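Local coordinates for N-terminal acetyltransferase B complex subunit MDM20 (Candida albicans, PDB 5K04), which serves as the non-catalytic auxiliary subunit of the NatB N-terminal acetyltransferase, wrapping around and probably supporting the catalytic subunit NAT3, at the interface of chains A and B. Coordinates in Å, arbitrary orientation; residue numbers count along the deposited sequence, not the author numbering. Chains: chain A, Uncharacterized protein; chain B, N-terminal acetyltransferase B complex subunit NAT3.

The interface of chains A and B. Residues chain A 494, 497-498, 501; chain B 10, 13.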
# COMPACT_ATOMS: atom_id res chain seq x y z
N GLY A 494 9.69 7.15 7.29
CA GLY A 494 8.50 6.72 6.57
C GLY A 494 8.69 6.67 5.06
O GLY A 494 8.10 5.83 4.39
N ASN A 497 10.82 3.41 4.65
CA ASN A 497 10.01 2.22 4.87
C ASN A 497 8.98 2.04 3.76
O ASN A 497 8.69 0.90 3.36
CB ASN A 497 9.31 2.29 6.23
CG ASN A 497 10.27 2.00 7.39
OD1 ASN A 497 11.25 1.29 7.21
ND2 ASN A 497 9.98 2.54 8.56
N PHE A 498 8.42 3.15 3.27
CA PHE A 498 7.52 3.09 2.12
C PHE A 498 8.22 2.44 0.93
O PHE A 498 7.70 1.50 0.32
CB PHE A 498 7.04 4.50 1.76
CG PHE A 498 5.91 4.53 0.77
CD1 PHE A 498 6.16 4.59 -0.59
CD2 PHE A 498 4.59 4.52 1.19
CE1 PHE A 498 5.11 4.62 -1.51
CE2 PHE A 498 3.53 4.55 0.27
CZ PHE A 498 3.79 4.60 -1.07
N ARG A 501 8.81 -1.29 1.50
CA ARG A 501 7.61 -2.10 1.41
C ARG A 501 7.16 -2.27 -0.04
O ARG A 501 6.42 -3.21 -0.34
CB ARG A 501 6.51 -1.49 2.27
CG ARG A 501 6.77 -1.68 3.77
CD ARG A 501 5.82 -0.90 4.66
NE ARG A 501 4.43 -1.33 4.51
CZ ARG A 501 3.41 -0.88 5.25
NH1 ARG A 501 3.62 0.02 6.19
NH2 ARG A 501 2.18 -1.33 5.04
N GLU B 10 3.57 6.13 5.19
CA GLU B 10 2.97 4.79 5.23
C GLU B 10 1.48 4.81 5.53
O GLU B 10 0.80 3.81 5.26
CB GLU B 10 3.70 3.91 6.23
CG GLU B 10 5.03 3.38 5.70
CD GLU B 10 5.88 2.80 6.81
OE1 GLU B 10 6.37 3.61 7.62
OE2 GLU B 10 6.04 1.55 6.88
N PHE B 13 -0.99 3.56 2.88
CA PHE B 13 -1.39 2.17 2.71
C PHE B 13 -2.72 1.86 3.40
O PHE B 13 -3.32 0.82 3.12
CB PHE B 13 -0.31 1.24 3.26
CG PHE B 13 0.98 1.22 2.45
CD1 PHE B 13 0.97 0.87 1.11
CD2 PHE B 13 2.20 1.52 3.05
CE1 PHE B 13 2.16 0.82 0.37
CE2 PHE B 13 3.38 1.48 2.32
CZ PHE B 13 3.37 1.13 0.98
O HOH W 1 1.00 1.30 7.12
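A:Phe498 and A:Arg501, on helix 489-503 of the MDM20/NAA25-family auxiliary subunit, enclose B:Phe13 from opposite faces, while B:Glu10 meets the same arginine. Both chain B residues lie on 3-10 helix 9-14 of NAT3, the GNAT-fold catalytic subunit, so this patch joins the two subunits of NatB. Packing is close around B:Phe13. Its ring lies nearly parallel to that of A:Phe498 but displaced, so that only neighbouring rims overlap, with A:Phe498 CD2 3.5 Å from B:Phe13 CE2. On the other face, the guanidinium of A:Arg501 is inclined by 28° to the ring; B:Phe13 CD2 sits over the guanidinium centre, 3.5 Å from A:Arg501 CZ. The arginine chain bends at chi3 (64°), which turns its guanidinium back across the ring and directs NH1 toward B:Glu10.

There NH1 donates a salt-bridging hydrogen bond of 2.9 Å to B:Glu10 OE2, with 162° at the hydrogen. The carboxylate oxygen lies almost in the guanidinium plane, yet the donor approaches from above the carboxylate plane, and the two groups are steeply turned against each other rather than forming a flat, paired fork. A:Asn497 CB packs 3.5 Å from the carboxyl carbon B:Glu10 CD. The other carboxylate oxygen, B:Glu10 OE1, also touches A:Asn497 CB at 3.5 Å; its looser approaches are to the amide nitrogen A:Asn497 ND2 at 3.9 Å and to A:Gly494 CA at 3.9 Å. The hydrated side is marked by water 1, which lies 3.1 Å from A:Arg501 NH1 and links it to the backbone carbonyl oxygen of B:Glu10.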